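Local coordinates for protein glucokinase (Leishmania braziliensis MHOM/BR/75/M2904, PDB 6EDI) that probably phosphorylates D-glucose, using ATP as the phosphoryl donor, at residues A[44-57]-A[68-81]. Numbering follows the deposited sequence.
Sequences VCDVGGTSARVGFS and HIIYVRFKVTKSDI
Ala52 with Phe74, Val54 with Val72 and Phe56 with Ile70 exchange N-H and C=O in both directions, six backbone hydrogen bonds that join strand 51-57 to strand 68-75, antiparallel with their axes 154° apart. The nearly straight bond from Val72 N to Val54 O measures 2.9 Å. Just past the strand ends, Val76 N adds a seventh to Thr50 O at 2.7 Å, approaching from well above the carbonyl plane. Gly55, having no side chain, lets the strands close to 3.9 Å between Gly55 CA and Tyr71 CA, and its CA makes a CA-H...O contact to Ile70 O.

On the face bearing Arg53 and Arg73, the aliphatic part of Arg53 lies alongside the Tyr71 ring, CD meeting Tyr71 CE1 at 3.4 Å. Tyr71 CG stands between its own backbone N and carbonyl carbon (chi1 65°), which sets the ring beside the Arg53 chain. The guanidinium of Arg73 receives Arg53 CG over one face and Ser51 CB at its edge, 3.6 Å from Arg73 NH1. The two arginines carry like charges; Asp46, at long range from Arg53 NH2, and Glu20, in a weak ion pair with Arg73, may temper them.

The other face is apolar. Val54 CG2 packs 3.8 Å from Phe74 CD2, while Val72 CG1 covers part of one face of the same ring, which also stacks on Phe87 of helix 84-98.

With strand 41-48, which a type II' turn from Gly48 to Ser51 links to strand 51-58, these strands form the three-stranded antiparallel meander characteristic of the N-terminal domain of actin-like ATPase folds, with strand 16-20 added at its edge.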
ATOM      1  N   VAL A  44       4.326 -12.025 -22.444  1.00 26.25           N
ATOM      2  CA  VAL A  44       4.986 -10.858 -21.890  1.00 28.46           C
ATOM      3  C   VAL A  44       5.040  -9.765 -22.938  1.00 28.43           C
ATOM      4  O   VAL A  44       5.134 -10.030 -24.150  1.00 30.46           O
ATOM      5  CB  VAL A  44       6.431 -11.168 -21.378  1.00 25.77           C
ATOM      6  CG1 VAL A  44       6.427 -12.374 -20.504  1.00 26.24           C
ATOM      7  CG2 VAL A  44       7.400 -11.373 -22.533  1.00 27.90           C
ATOM      8  N   CYS A  45       4.972  -8.530 -22.463  1.00 24.44           N
ATOM      9  CA  CYS A  45       4.988  -7.366 -23.333  1.00 27.81           C
ATOM     10  C   CYS A  45       5.348  -6.158 -22.487  1.00 28.35           C
ATOM     11  O   CYS A  45       4.857  -6.004 -21.374  1.00 28.93           O
ATOM     12  CB  CYS A  45       3.630  -7.169 -24.014  1.00 30.69           C
ATOM     13  SG  CYS A  45       3.459  -5.654 -25.006  1.00 34.23           S
ATOM     14  N   ASP A  46       6.232  -5.319 -23.008  1.00 29.29           N
ATOM     15  CA  ASP A  46       6.580  -4.081 -22.330  1.00 30.45           C
ATOM     16  C   ASP A  46       6.659  -2.983 -23.379  1.00 35.84           C
ATOM     17  O   ASP A  46       7.118  -3.220 -24.504  1.00 34.78           O
ATOM     18  CB  ASP A  46       7.899  -4.230 -21.568  1.00 31.51           C
ATOM     19  CG  ASP A  46       8.413  -2.907 -21.008  1.00 40.20           C
ATOM     20  OD1 ASP A  46       9.146  -2.200 -21.732  1.00 45.88           O
ATOM     21  OD2 ASP A  46       8.092  -2.573 -19.842  1.00 40.34           O
ATOM     22  N   VAL A  47       6.168  -1.798 -23.026  1.00 36.68           N
ATOM     23  CA  VAL A  47       6.241  -0.638 -23.907  1.00 38.75           C
ATOM     24  C   VAL A  47       7.170   0.423 -23.311  1.00 41.53           C
ATOM     25  O   VAL A  47       7.100   0.710 -22.121  1.00 41.42           O
ATOM     26  CB  VAL A  47       4.858  -0.036 -24.132  1.00 36.18           C
ATOM     27  CG1 VAL A  47       4.948   1.135 -25.087  1.00 42.71           C
ATOM     28  CG2 VAL A  47       3.930  -1.080 -24.707  1.00 35.22           C
ATOM     29  N   GLY A  48       8.064   0.973 -24.127  1.00 41.14           N
ATOM     30  CA  GLY A  48       8.947   2.050 -23.688  1.00 43.43           C
ATOM     31  C   GLY A  48       9.660   2.697 -24.864  1.00 48.91           C
ATOM     32  O   GLY A  48      10.328   2.012 -25.646  1.00 45.93           O
ATOM     33  N   GLY A  49       9.524   4.014 -25.002  1.00 48.44           N
ATOM     34  CA  GLY A  49      10.060   4.697 -26.168  1.00 50.90           C
ATOM     35  C   GLY A  49       9.229   4.412 -27.406  1.00 46.57           C
ATOM     36  O   GLY A  49       8.012   4.594 -27.401  1.00 51.01           O
ATOM     37  N   THR A  50       9.887   3.967 -28.471  1.00 47.01           N
ATOM     38  CA  THR A  50       9.203   3.610 -29.711  1.00 51.86           C
ATOM     39  C   THR A  50       9.090   2.118 -29.843  1.00 48.24           C
ATOM     40  O   THR A  50       8.871   1.602 -30.942  1.00 49.06           O
ATOM     41  CB  THR A  50       9.991   4.057 -30.946  1.00 50.25           C
ATOM     42  OG1 THR A  50      11.400   4.012 -30.673  1.00 50.93           O
ATOM     43  CG2 THR A  50       9.590   5.431 -31.328  1.00 51.17           C
ATOM     44  N   SER A  51       9.255   1.424 -28.725  1.00 46.69           N
ATOM     45  CA  SER A  51       9.553   0.008 -28.776  1.00 45.19           C
ATOM     46  C   SER A  51       8.608  -0.810 -27.920  1.00 41.83           C
ATOM     47  O   SER A  51       8.486  -0.585 -26.713  1.00 41.67           O
ATOM     48  CB  SER A  51      10.987  -0.218 -28.320  1.00 47.88           C
ATOM     49  OG  SER A  51      11.205   0.435 -27.085  1.00 53.67           O
ATOM     50  N   ALA A  52       7.940  -1.763 -28.557  1.00 37.80           N
ATOM     51  CA  ALA A  52       7.038  -2.658 -27.860  1.00 38.72           C
ATOM     52  C   ALA A  52       7.568  -4.076 -28.007  1.00 39.54           C
ATOM     53  O   ALA A  52       7.459  -4.677 -29.074  1.00 38.38           O
ATOM     54  CB  ALA A  52       5.630  -2.543 -28.437  1.00 35.71           C
ATOM     55  N   ARG A  53       8.160  -4.616 -26.950  1.00 38.22           N
ATOM     56  CA  ARG A  53       8.650  -5.982 -27.034  1.00 32.10           C
ATOM     57  C   ARG A  53       7.504  -6.903 -26.671  1.00 32.84           C
ATOM     58  O   ARG A  53       6.846  -6.702 -25.660  1.00 27.88           O
ATOM     59  CB  ARG A  53       9.858  -6.183 -26.118  1.00 36.17           C
ATOM     60  CG  ARG A  53      11.017  -5.259 -26.483  1.00 33.78           C
ATOM     61  CD  ARG A  53      12.173  -5.332 -25.508  1.00 34.10           C
ATOM     62  NE  ARG A  53      11.797  -4.862 -24.179  1.00 40.95           N
ATOM     63  CZ  ARG A  53      12.664  -4.693 -23.187  1.00 44.10           C
ATOM     64  NH1 ARG A  53      13.951  -4.953 -23.392  1.00 46.24           N
ATOM     65  NH2 ARG A  53      12.250  -4.257 -22.002  1.00 42.95           N
ATOM     66  N   VAL A  54       7.236  -7.891 -27.521  1.00 31.25           N
ATOM     67  CA  VAL A  54       6.127  -8.814 -27.286  1.00 26.94           C
ATOM     68  C   VAL A  54       6.680 -10.229 -27.359  1.00 27.52           C
ATOM     69  O   VAL A  54       7.366 -10.570 -28.309  1.00 27.32           O
ATOM     70  CB  VAL A  54       5.054  -8.660 -28.377  1.00 27.61           C
ATOM     71  CG1 VAL A  54       3.850  -9.547 -28.094  1.00 29.06           C
ATOM     72  CG2 VAL A  54       4.631  -7.224 -28.500  1.00 28.26           C
ATOM     73  N   GLY A  55       6.393 -11.065 -26.372  1.00 26.51           N
ATOM     74  CA  GLY A  55       6.902 -12.420 -26.438  1.00 27.13           C
ATOM     75  C   GLY A  55       6.330 -13.366 -25.400  1.00 27.54           C
ATOM     76  O   GLY A  55       5.207 -13.205 -24.946  1.00 27.77           O
ATOM     77  N   PHE A  56       7.133 -14.357 -25.037  1.00 30.07           N
ATOM     78  CA  PHE A  56       6.673 -15.479 -24.235  1.00 30.07           C
ATOM     79  C   PHE A  56       7.734 -15.822 -23.215  1.00 29.21           C
ATOM     80  O   PHE A  56       8.930 -15.678 -23.476  1.00 29.35           O
ATOM     81  CB  PHE A  56       6.417 -16.685 -25.145  1.00 26.81           C
ATOM     82  CG  PHE A  56       5.419 -16.416 -26.210  1.00 28.61           C
ATOM     83  CD1 PHE A  56       4.065 -16.528 -25.947  1.00 30.71           C
ATOM     84  CD2 PHE A  56       5.833 -16.002 -27.472  1.00 35.25           C
ATOM     85  CE1 PHE A  56       3.131 -16.256 -26.928  1.00 36.49           C
ATOM     86  CE2 PHE A  56       4.917 -15.727 -28.466  1.00 32.88           C
ATOM     87  CZ  PHE A  56       3.563 -15.855 -28.204  1.00 33.65           C
ATOM     88  N   SER A  57       7.298 -16.276 -22.047  1.00 26.42           N
ATOM     89  CA  SER A  57       8.231 -16.653 -20.999  1.00 31.34           C
ATOM     90  C   SER A  57       7.795 -17.972 -20.386  1.00 28.50           C
ATOM     91  O   SER A  57       6.622 -18.340 -20.447  1.00 27.66           O
ATOM     92  CB  SER A  57       8.269 -15.592 -19.902  1.00 28.77           C
ATOM     93  OG  SER A  57       6.980 -15.449 -19.338  1.00 33.72           O
ATOM     94  N   HIS A  68      13.250 -18.288 -18.989  1.00 33.65           N
ATOM     95  CA  HIS A  68      13.536 -18.018 -20.395  1.00 34.26           C
ATOM     96  C   HIS A  68      12.512 -17.042 -20.964  1.00 31.15           C
ATOM     97  O   HIS A  68      11.316 -17.137 -20.679  1.00 31.09           O
ATOM     98  CB  HIS A  68      13.553 -19.319 -21.218  1.00 37.29           C
ATOM     99  CG  HIS A  68      14.654 -20.262 -20.842  1.00 40.80           C
ATOM    100  ND1 HIS A  68      14.483 -21.629 -20.807  1.00 52.57           N
ATOM    101  CD2 HIS A  68      15.941 -20.035 -20.485  1.00 46.40           C
ATOM    102  CE1 HIS A  68      15.615 -22.204 -20.435  1.00 51.89           C
ATOM    103  NE2 HIS A  68      16.515 -21.259 -20.235  1.00 51.38           N
ATOM    104  N   ILE A  69      12.992 -16.095 -21.766  1.00 30.41           N
ATOM    105  CA  ILE A  69      12.112 -15.174 -22.465  1.00 31.92           C
ATOM    106  C   ILE A  69      12.546 -15.106 -23.922  1.00 30.59           C
ATOM    107  O   ILE A  69      13.736 -15.135 -24.233  1.00 33.45           O
ATOM    108  CB  ILE A  69      12.119 -13.755 -21.837  1.00 27.36           C
ATOM    109  CG1 ILE A  69      11.820 -13.829 -20.336  1.00 32.25           C
ATOM    110  CG2 ILE A  69      11.098 -12.849 -22.509  1.00 31.25           C
ATOM    111  CD1 ILE A  69      11.857 -12.473 -19.599  1.00 29.90           C
ATOM    112  N   ILE A  70      11.560 -15.069 -24.809  1.00 27.22           N
ATOM    113  CA  ILE A  70      11.800 -14.781 -26.212  1.00 31.15           C
ATOM    114  C   ILE A  70      10.892 -13.625 -26.569  1.00 29.04           C
ATOM    115  O   ILE A  70       9.717 -13.660 -26.248  1.00 27.74           O
ATOM    116  CB  ILE A  70      11.407 -15.960 -27.099  1.00 26.50           C
ATOM    117  CG1 ILE A  70      12.287 -17.164 -26.825  1.00 33.33           C
ATOM    118  CG2 ILE A  70      11.530 -15.562 -28.566  1.00 36.68           C
ATOM    119  CD1 ILE A  70      13.736 -16.920 -27.031  1.00 39.71           C
ATOM    120  N   TYR A  71      11.402 -12.600 -27.246  1.00 31.39           N
ATOM    121  CA  TYR A  71      10.525 -11.508 -27.642  1.00 26.66           C
ATOM    122  C   TYR A  71      10.900 -10.949 -28.997  1.00 30.60           C
ATOM    123  O   TYR A  71      12.053 -11.037 -29.420  1.00 31.48           O
ATOM    124  CB  TYR A  71      10.515 -10.385 -26.590  1.00 30.49           C
ATOM    125  CG  TYR A  71      11.843  -9.692 -26.419  1.00 34.52           C
ATOM    126  CD1 TYR A  71      12.222  -8.640 -27.252  1.00 37.20           C
ATOM    127  CD2 TYR A  71      12.728 -10.089 -25.430  1.00 37.85           C
ATOM    128  CE1 TYR A  71      13.442  -8.014 -27.102  1.00 34.19           C
ATOM    129  CE2 TYR A  71      13.950  -9.456 -25.277  1.00 35.93           C
ATOM    130  CZ  TYR A  71      14.295  -8.427 -26.110  1.00 34.74           C
ATOM    131  OH  TYR A  71      15.512  -7.811 -25.936  1.00 40.26           O
ATOM    132  N   VAL A  72       9.903 -10.380 -29.665  1.00 26.86           N
ATOM    133  CA  VAL A  72      10.091  -9.642 -30.904  1.00 33.26           C
ATOM    134  C   VAL A  72       9.987  -8.166 -30.562  1.00 33.31           C
ATOM    135  O   VAL A  72       9.083  -7.757 -29.830  1.00 34.41           O
ATOM    136  CB  VAL A  72       8.984  -9.996 -31.910  1.00 34.62           C
ATOM    137  CG1 VAL A  72       9.105  -9.149 -33.169  1.00 35.71           C
ATOM    138  CG2 VAL A  72       9.040 -11.469 -32.246  1.00 32.59           C
ATOM    139  N   ARG A  73      10.919  -7.358 -31.051  1.00 30.83           N
ATOM    140  CA  ARG A  73      10.798  -5.926 -30.826  1.00 35.73           C
ATOM    141  C   ARG A  73      10.018  -5.318 -31.976  1.00 38.59           C
ATOM    142  O   ARG A  73      10.456  -5.362 -33.125  1.00 36.77           O
ATOM    143  CB  ARG A  73      12.167  -5.261 -30.689  1.00 37.59           C
ATOM    144  CG  ARG A  73      12.090  -3.756 -30.465  1.00 43.29           C
ATOM    145  CD  ARG A  73      13.475  -3.135 -30.416  1.00 47.64           C
ATOM    146  NE  ARG A  73      14.352  -3.803 -29.451  1.00 43.46           N
ATOM    147  CZ  ARG A  73      14.415  -3.493 -28.160  1.00 47.36           C
ATOM    148  NH1 ARG A  73      13.640  -2.533 -27.671  1.00 48.94           N
ATOM    149  NH2 ARG A  73      15.240  -4.149 -27.351  1.00 47.22           N
ATOM    150  N   PHE A  74       8.844  -4.779 -31.667  1.00 35.37           N
ATOM    151  CA  PHE A  74       8.046  -4.078 -32.661  1.00 40.20           C
ATOM    152  C   PHE A  74       8.310  -2.597 -32.487  1.00 41.00           C
ATOM    153  O   PHE A  74       8.739  -2.165 -31.417  1.00 40.02           O
ATOM    154  CB  PHE A  74       6.556  -4.386 -32.474  1.00 38.36           C
ATOM    155  CG  PHE A  74       6.173  -5.788 -32.845  1.00 38.69           C
ATOM    156  CD1 PHE A  74       5.784  -6.098 -34.142  1.00 36.14           C
ATOM    157  CD2 PHE A  74       6.188  -6.804 -31.893  1.00 38.51           C
ATOM    158  CE1 PHE A  74       5.426  -7.403 -34.492  1.00 36.51           C
ATOM    159  CE2 PHE A  74       5.827  -8.106 -32.235  1.00 33.99           C
ATOM    160  CZ  PHE A  74       5.445  -8.402 -33.535  1.00 37.58           C
ATOM    161  N   LYS A  75       8.076  -1.820 -33.538  1.00 42.66           N
ATOM    162  CA  LYS A  75       8.299  -0.388 -33.469  1.00 43.36           C
ATOM    163  C   LYS A  75       6.976   0.346 -33.517  1.00 39.96           C
ATOM    164  O   LYS A  75       6.180   0.141 -34.435  1.00 39.21           O
ATOM    165  CB  LYS A  75       9.223   0.084 -34.602  1.00 40.59           C
ATOM    166  CG  LYS A  75      10.694  -0.249 -34.374  1.00 49.53           C
ATOM    167  CD  LYS A  75      11.004  -1.711 -34.706  1.00 45.82           C
ATOM    168  CE  LYS A  75      12.225  -2.222 -33.943  1.00 48.14           C
ATOM    169  NZ  LYS A  75      12.653  -3.587 -34.393  1.00 48.86           N
ATOM    170  N   VAL A  76       6.740   1.191 -32.515  1.00 43.48           N
ATOM    171  CA  VAL A  76       5.556   2.044 -32.476  1.00 43.79           C
ATOM    172  C   VAL A  76       5.747   3.209 -33.452  1.00 44.12           C
ATOM    173  O   VAL A  76       6.222   4.288 -33.082  1.00 45.06           O
ATOM    174  CB  VAL A  76       5.291   2.582 -31.057  1.00 39.28           C
ATOM    175  CG1 VAL A  76       3.863   3.100 -30.953  1.00 38.36           C
ATOM    176  CG2 VAL A  76       5.545   1.486 -30.019  1.00 42.03           C
ATOM    177  N   THR A  77       5.376   2.974 -34.702  1.00 44.03           N
ATOM    178  CA  THR A  77       5.672   3.910 -35.778  1.00 44.18           C
ATOM    179  C   THR A  77       4.676   5.056 -35.830  1.00 42.41           C
ATOM    180  O   THR A  77       4.953   6.088 -36.443  1.00 48.06           O
ATOM    181  CB  THR A  77       5.685   3.187 -37.133  1.00 39.77           C
ATOM    182  OG1 THR A  77       4.386   2.642 -37.391  1.00 40.95           O
ATOM    183  CG2 THR A  77       6.701   2.066 -37.117  1.00 40.99           C
ATOM    184  N   LYS A  78       3.520   4.873 -35.194  1.00 45.20           N
ATOM    185  CA  LYS A  78       2.462   5.888 -35.189  1.00 46.02           C
ATOM    186  C   LYS A  78       2.439   6.657 -33.866  1.00 41.36           C
ATOM    187  O   LYS A  78       1.566   7.495 -33.645  1.00 42.59           O
ATOM    188  CB  LYS A  78       1.092   5.236 -35.433  1.00 48.77           C
ATOM    189  CG  LYS A  78      -0.039   6.213 -35.792  1.00 54.09           C
ATOM    190  CD  LYS A  78      -1.409   5.654 -35.403  1.00 51.72           C
ATOM    191  CE  LYS A  78      -2.472   6.740 -35.373  1.00 52.05           C
ATOM    192  NZ  LYS A  78      -3.841   6.171 -35.210  1.00 59.53           N
ATOM    193  N   SER A  79       3.406   6.367 -32.994  1.00 40.05           N
ATOM    194  CA  SER A  79       3.454   6.964 -31.654  1.00 43.31           C
ATOM    195  C   SER A  79       2.105   6.811 -30.955  1.00 36.09           C
ATOM    196  O   SER A  79       1.593   7.756 -30.358  1.00 42.06           O
ATOM    197  CB  SER A  79       3.856   8.443 -31.730  1.00 43.06           C
ATOM    198  OG  SER A  79       5.177   8.594 -32.226  1.00 44.20           O
ATOM    199  N   ASP A  80       1.543   5.608 -31.044  1.00 39.48           N
ATOM    200  CA  ASP A  80       0.164   5.344 -30.644  1.00 40.39           C
ATOM    201  C   ASP A  80       0.069   3.981 -29.956  1.00 40.05           C
ATOM    202  O   ASP A  80       0.429   2.958 -30.548  1.00 34.78           O
ATOM    203  CB  ASP A  80      -0.743   5.382 -31.885  1.00 40.83           C
ATOM    204  CG  ASP A  80      -2.229   5.260 -31.553  1.00 42.81           C
ATOM    205  OD1 ASP A  80      -2.593   4.749 -30.468  1.00 40.06           O
ATOM    206  OD2 ASP A  80      -3.052   5.660 -32.404  1.00 42.93           O
ATOM    207  N   ILE A  81      -0.446   3.973 -28.724  1.00 34.28           N
ATOM    208  CA  ILE A  81      -0.508   2.759 -27.899  1.00 36.28           C
ATOM    209  C   ILE A  81      -1.419   1.683 -28.486  1.00 33.76           C
ATOM    210  O   ILE A  81      -1.253   0.493 -28.200  1.00 35.58           O
ATOM    211  CB  ILE A  81      -0.968   3.080 -26.446  1.00 32.01           C
ATOM    212  CG1 ILE A  81      -0.599   1.945 -25.490  1.00 32.43           C
ATOM    213  CG2 ILE A  81      -2.460   3.360 -26.393  1.00 31.56           C
ATOM    214  CD1 ILE A  81       0.891   1.773 -25.324  1.00 32.23           C
TER